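Local atomic coordinates of putative oxidoreductase (PDB entry 3L6D), a protein that probably binds NADP and acts as an oxidoreductase. Residues Arg90-Arg95 with Asn116-His121; Tyr122-Ile127 with Ile142-Arg147. One frame throughout, in Å; residues are numbered along the deposited sequence.

Interaction 1: residues Arg90-Arg95 with Asn116-His121; sequences RALAHR and NQAGGH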
loop_
_atom_site.group_PDB
_atom_site.type_symbol
_atom_site.label_atom_id
_atom_site.label_comp_id
_atom_site.label_asym_id
_atom_site.label_seq_id
_atom_site.Cartn_x
_atom_site.Cartn_y
_atom_site.Cartn_z
ATOM N N ARG B 90 4.961 -20.324 -41.682
ATOM C CA ARG B 90 3.955 -21.310 -42.010
ATOM C C ARG B 90 3.336 -21.937 -40.742
ATOM O O ARG B 90 2.131 -22.147 -40.701
ATOM C CB ARG B 90 4.513 -22.360 -42.993
ATOM C CG ARG B 90 3.474 -23.111 -43.827
ATOM C CD ARG B 90 3.507 -24.575 -43.446
ATOM N NE ARG B 90 2.362 -25.402 -43.869
ATOM C CZ ARG B 90 1.180 -25.460 -43.237
ATOM N NH1 ARG B 90 0.935 -24.693 -42.164
ATOM N NH2 ARG B 90 0.223 -26.268 -43.690
ATOM N N ALA B 91 4.139 -22.186 -39.702
ATOM C CA ALA B 91 3.618 -22.848 -38.482
ATOM C C ALA B 91 2.819 -21.939 -37.547
ATOM O O ALA B 91 2.157 -22.434 -36.634
ATOM C CB ALA B 91 4.750 -23.534 -37.720
ATOM N N LEU B 92 2.890 -20.620 -37.751
ATOM C CA LEU B 92 2.004 -19.671 -37.064
ATOM C C LEU B 92 0.507 -19.771 -37.449
ATOM O O LEU B 92 -0.363 -19.354 -36.663
ATOM C CB LEU B 92 2.492 -18.228 -37.316
ATOM C CG LEU B 92 3.863 -17.915 -36.692
ATOM C CD1 LEU B 92 4.406 -16.552 -37.163
ATOM C CD2 LEU B 92 3.792 -17.933 -35.128
ATOM N N ALA B 93 0.193 -20.271 -38.651
ATOM C CA ALA B 93 -1.199 -20.229 -39.158
ATOM C C ALA B 93 -2.120 -20.938 -38.158
ATOM O O ALA B 93 -1.804 -22.052 -37.726
ATOM C CB ALA B 93 -1.326 -20.915 -40.527
ATOM N N HIS B 94 -3.228 -20.285 -37.796
ATOM C CA HIS B 94 -4.204 -20.865 -36.876
ATOM C C HIS B 94 -3.673 -21.186 -35.480
ATOM O O HIS B 94 -4.259 -22.007 -34.764
ATOM C CB HIS B 94 -4.832 -22.098 -37.499
ATOM C CG HIS B 94 -5.312 -21.856 -38.882
ATOM N ND1 HIS B 94 -6.162 -20.813 -39.191
ATOM C CD2 HIS B 94 -5.012 -22.468 -40.048
ATOM C CE1 HIS B 94 -6.406 -20.827 -40.487
ATOM N NE2 HIS B 94 -5.731 -21.829 -41.027
ATOM N N ARG B 95 -2.605 -20.511 -35.080
ATOM C CA ARG B 95 -2.086 -20.652 -33.708
ATOM C C ARG B 95 -2.162 -19.327 -32.995
ATOM O O ARG B 95 -2.047 -18.275 -33.608
ATOM C CB ARG B 95 -0.595 -21.108 -33.714
ATOM C CG ARG B 95 -0.321 -22.426 -34.468
ATOM C CD ARG B 95 -1.139 -23.522 -33.783
ATOM N NE ARG B 95 -0.791 -24.850 -34.255
ATOM C CZ ARG B 95 -1.354 -25.466 -35.296
ATOM N NH1 ARG B 95 -2.287 -24.866 -36.031
ATOM N NH2 ARG B 95 -0.964 -26.705 -35.604
ATOM N N ASN B 116 -0.290 -11.909 -37.382
ATOM C CA ASN B 116 -1.520 -11.827 -38.159
ATOM C C ASN B 116 -1.307 -12.074 -39.632
ATOM O O ASN B 116 -2.108 -12.755 -40.268
ATOM C CB ASN B 116 -2.202 -10.477 -38.002
ATOM C CG ASN B 116 -2.790 -10.263 -36.633
ATOM O OD1 ASN B 116 -3.148 -9.136 -36.307
ATOM N ND2 ASN B 116 -2.899 -11.315 -35.825
ATOM N N GLN B 117 -0.231 -11.502 -40.172
ATOM C CA GLN B 117 0.112 -11.669 -41.580
ATOM C C GLN B 117 0.248 -13.141 -41.914
ATOM O O GLN B 117 -0.067 -13.549 -43.021
ATOM C CB GLN B 117 1.433 -10.969 -41.897
ATOM C CG GLN B 117 1.711 -10.764 -43.356
ATOM C CD GLN B 117 2.502 -9.489 -43.597
ATOM O OE1 GLN B 117 3.240 -9.017 -42.710
ATOM N NE2 GLN B 117 2.351 -8.915 -44.795
ATOM N N ALA B 118 0.750 -13.916 -40.956
ATOM C CA ALA B 118 0.910 -15.362 -41.131
ATOM C C ALA B 118 -0.369 -16.146 -40.824
ATOM O O ALA B 118 -0.367 -17.387 -40.897
ATOM C CB ALA B 118 2.077 -15.872 -40.254
ATOM N N GLY B 119 -1.458 -15.449 -40.473
ATOM C CA GLY B 119 -2.715 -16.148 -40.161
ATOM C C GLY B 119 -2.812 -16.698 -38.741
ATOM O O GLY B 119 -3.657 -17.560 -38.429
ATOM N N GLY B 120 -1.967 -16.198 -37.861
ATOM C CA GLY B 120 -2.049 -16.567 -36.454
ATOM C C GLY B 120 -2.718 -15.458 -35.666
ATOM O O GLY B 120 -3.174 -14.476 -36.234
ATOM N N HIS B 121 -2.767 -15.596 -34.356
ATOM C CA HIS B 121 -3.438 -14.610 -33.527
ATOM C C HIS B 121 -2.448 -14.224 -32.480
ATOM O O HIS B 121 -1.695 -15.093 -31.998
ATOM C CB HIS B 121 -4.671 -15.238 -32.897
ATOM C CG HIS B 121 -5.546 -15.907 -33.901
ATOM N ND1 HIS B 121 -6.352 -15.196 -34.769
ATOM C CD2 HIS B 121 -5.693 -17.219 -34.228
ATOM C CE1 HIS B 121 -6.991 -16.046 -35.559
ATOM N NE2 HIS B 121 -6.605 -17.276 -35.257
HETATM O O HOH W 1 -7.435 -19.472 -36.618
#
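Two backbone hydrogen bonds draw the chain leaving helix 88-92 against the chain leaving helix 105-117. H94 N reaches G119 O at 2.8 Å with an N-H...O angle of 166°, although the donor stands above the G119 carbonyl plane; H121 N meets R95 O at 2.9 Å, in the plane of the R95 carbonyl. Beside these bonds the side chains meet at L92 and A118 and, through a water, at H94 and H121. L92, with CG anti to its carbonyl carbon, lays CB 3.8 Å from A118 CB, while its CD1 meets the same methyl. H94 and H121 adopt the same first torsion (chi1 -49° and -51°), and one water lies in plane at the edge of both rings, 3.2 Å from H94 ND1 and 2.7 Å from H121 NE2. R95 turns away, its guanidinium bonded to the carbonyl oxygens of L63 and S64. At G120 a beta carbon would fall 2.6 Å from L92 O, a clash, and the positive phi of G119 likewise calls for glycine. N116 ND2 is bonded to G120 O within its own segment. A type II turn from L92 to R95 thus faces a Schellman motif ending at G119, the paired helix-to-strand connections of a Rossmann-type alpha/beta domain.

Interaction 2: residues Tyr122-Ile127 with Ile142-Arg147; sequences YVKGMI and IHTGDR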
loop_
_atom_site.group_PDB
_atom_site.type_symbol
_atom_site.label_atom_id
_atom_site.label_comp_id
_atom_site.label_asym_id
_atom_site.label_seq_id
_atom_site.Cartn_x
_atom_site.Cartn_y
_atom_site.Cartn_z
ATOM N N TYR B 122 -2.391 -12.940 -32.163
ATOM C CA TYR B 122 -1.365 -12.461 -31.255
ATOM C C TYR B 122 -2.003 -11.930 -29.974
ATOM O O TYR B 122 -2.893 -11.071 -30.037
ATOM C CB TYR B 122 -0.553 -11.364 -31.940
ATOM C CG TYR B 122 0.483 -10.783 -31.023
ATOM C CD1 TYR B 122 1.725 -11.410 -30.858
ATOM C CD2 TYR B 122 0.223 -9.612 -30.311
ATOM C CE1 TYR B 122 2.689 -10.856 -30.018
ATOM C CE2 TYR B 122 1.168 -9.070 -29.454
ATOM C CZ TYR B 122 2.388 -9.707 -29.308
ATOM O OH TYR B 122 3.313 -9.154 -28.438
ATOM N N VAL B 123 -1.637 -12.497 -28.828
ATOM C CA VAL B 123 -2.049 -11.920 -27.538
ATOM C C VAL B 123 -0.839 -11.483 -26.746
ATOM O O VAL B 123 0.128 -12.271 -26.585
ATOM C CB VAL B 123 -2.873 -12.957 -26.685
ATOM C CG1 VAL B 123 -3.267 -12.347 -25.343
ATOM C CG2 VAL B 123 -4.121 -13.423 -27.439
ATOM N N LYS B 124 -0.853 -10.252 -26.257
ATOM C CA LYS B 124 0.258 -9.793 -25.418
ATOM C C LYS B 124 -0.196 -9.976 -23.958
ATOM O O LYS B 124 -1.323 -9.662 -23.638
ATOM C CB LYS B 124 0.562 -8.306 -25.656
ATOM C CG LYS B 124 1.603 -7.719 -24.678
ATOM C CD LYS B 124 1.751 -6.154 -24.929
ATOM C CE LYS B 124 2.868 -5.561 -24.002
ATOM N NZ LYS B 124 4.143 -6.300 -24.300
ATOM N N GLY B 125 0.665 -10.512 -23.095
ATOM C CA GLY B 125 0.283 -10.650 -21.689
ATOM C C GLY B 125 1.278 -9.914 -20.784
ATOM O O GLY B 125 2.462 -9.742 -21.139
HETATM N N MSE B 126 0.767 -9.421 -19.659
HETATM C CA MSE B 126 1.582 -8.890 -18.560
HETATM C C MSE B 126 1.131 -9.621 -17.290
HETATM O O MSE B 126 -0.047 -9.615 -16.940
HETATM C CB MSE B 126 1.397 -7.381 -18.402
HETATM C CG MSE B 126 2.294 -6.514 -19.299
HETATM SE SE MSE B 126 1.261 -5.117 -20.239
HETATM C CE MSE B 126 -0.020 -6.432 -20.877
ATOM N N ILE B 127 2.076 -10.208 -16.594
ATOM C CA ILE B 127 1.702 -10.868 -15.384
ATOM C C ILE B 127 2.125 -10.043 -14.189
ATOM O O ILE B 127 3.269 -9.748 -14.023
ATOM C CB ILE B 127 2.194 -12.286 -15.323
ATOM C CG1 ILE B 127 1.802 -12.897 -14.014
ATOM C CG2 ILE B 127 3.654 -12.359 -15.498
ATOM C CD1 ILE B 127 1.452 -14.267 -14.145
ATOM N N ILE B 142 -2.781 -9.010 -17.162
ATOM C CA ILE B 142 -3.504 -8.153 -18.092
ATOM C C ILE B 142 -3.171 -8.684 -19.477
ATOM O O ILE B 142 -2.038 -9.039 -19.705
ATOM C CB ILE B 142 -2.937 -6.699 -17.988
ATOM C CG1 ILE B 142 -3.236 -6.090 -16.613
ATOM C CG2 ILE B 142 -3.532 -5.819 -19.092
ATOM C CD1 ILE B 142 -2.270 -4.926 -16.250
ATOM N N HIS B 143 -4.152 -8.782 -20.379
ATOM C CA HIS B 143 -3.906 -9.243 -21.748
ATOM C C HIS B 143 -4.482 -8.260 -22.732
ATOM O O HIS B 143 -5.436 -7.527 -22.400
ATOM C CB HIS B 143 -4.549 -10.633 -21.944
ATOM C CG HIS B 143 -3.833 -11.722 -21.202
ATOM N ND1 HIS B 143 -4.215 -12.146 -19.939
ATOM C CD2 HIS B 143 -2.732 -12.442 -21.525
ATOM C CE1 HIS B 143 -3.378 -13.083 -19.522
ATOM N NE2 HIS B 143 -2.468 -13.276 -20.469
ATOM N N THR B 144 -3.872 -8.173 -23.921
ATOM C CA THR B 144 -4.347 -7.262 -24.948
ATOM C C THR B 144 -4.041 -7.927 -26.308
ATOM O O THR B 144 -3.515 -9.044 -26.322
ATOM C CB THR B 144 -3.719 -5.829 -24.809
ATOM O OG1 THR B 144 -4.389 -4.937 -25.703
ATOM C CG2 THR B 144 -2.239 -5.797 -25.079
ATOM N N GLY B 145 -4.364 -7.267 -27.421
ATOM C CA GLY B 145 -4.115 -7.810 -28.769
ATOM C C GLY B 145 -5.419 -8.327 -29.356
ATOM O O GLY B 145 -6.349 -7.563 -29.573
ATOM N N ASP B 146 -5.509 -9.646 -29.529
ATOM C CA ASP B 146 -6.640 -10.289 -30.189
ATOM C C ASP B 146 -7.642 -10.793 -29.160
ATOM O O ASP B 146 -7.404 -11.802 -28.470
ATOM C CB ASP B 146 -6.097 -11.444 -31.043
ATOM C CG ASP B 146 -7.139 -12.054 -31.984
ATOM O OD1 ASP B 146 -8.219 -12.545 -31.559
ATOM O OD2 ASP B 146 -6.830 -12.087 -33.185
ATOM N N ARG B 147 -8.799 -10.116 -29.064
ATOM C CA ARG B 147 -9.757 -10.423 -28.014
ATOM C C ARG B 147 -10.312 -11.829 -28.178
ATOM O O ARG B 147 -10.489 -12.535 -27.200
ATOM C CB ARG B 147 -10.951 -9.419 -28.016
ATOM C CG ARG B 147 -11.884 -9.529 -26.808
ATOM C CD ARG B 147 -13.058 -8.467 -26.859
ATOM N NE ARG B 147 -12.617 -7.106 -26.454
ATOM C CZ ARG B 147 -12.639 -6.608 -25.209
ATOM N NH1 ARG B 147 -13.094 -7.334 -24.182
ATOM N NH2 ARG B 147 -12.194 -5.372 -24.978
HETATM O O HOH W 2 -4.318 -11.266 -33.480
#
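The imidazole of H143 lies obliquely against the neighbouring strand, CD2 3.5 Å from G125 CA and CB close to V123 CG1, while the ring of F150 meets it with planes about 30° apart. The Y122 ring packs instead on L111, Q112 and V115 of helix 105-117, its hydroxyl bonded to D99. Both residues belong to the antiparallel beta hairpin of strands 121-128 and 140-145, within the mixed sheet of the dinucleotide-binding domain. K124 with T144 and M126 with I142 are hydrogen-bonded pairs; the straightest bond, M126 N to I142 O, is 2.8 Å long. At G125, paired with H143, a beta carbon would come within 3.0 Å of H143 CD2, so glycine admits the ring. Its ND1 bonds to T164 and NE2 to Y100; an alanine here would remove the ring with both bonds and the contact with G125, and would probably loosen the strand's hold on Y100 and T164. On the other face K124 and T144 run side by side, CB to CG2 3.8 Å. Selenomethionine M126, bent at chi2 and chi3, crosses I142 obliquely, CE 4.0 Å from I142 CG2. G145, at positive phi and paired with V123, is the last residue of its strand, and D146 N just beyond it still bonds to Y122 O. D146 caps A149 N through OD1, while OD2 accepts a bond from a water at 2.7 Å that itself accepts from Y122 N.

Interaction 1 runs directly into interaction 2 along the chain: H121 closes the first and Y122 opens the second, and the centres of the two interactions lie about 16 Å apart. The junction is tangible, with H121 ND1 3.5 Å from D146 OD2 in plain packing and N116 ND2 4.0 Å from Y122 N. Strand 121-128 is the shared element. On one side it pairs with strand 96-99, which follows R95, and on the other with strand 140-145, so interaction 1 lies where the parallel part of the sheet enters its strands and interaction 2 where the order turns antiparallel. Helix 169-199 then covers the face bearing M126, I142 and T144. Interaction 1 is the more peripheral, its centre 27 Å from the chain centre against 12 Å.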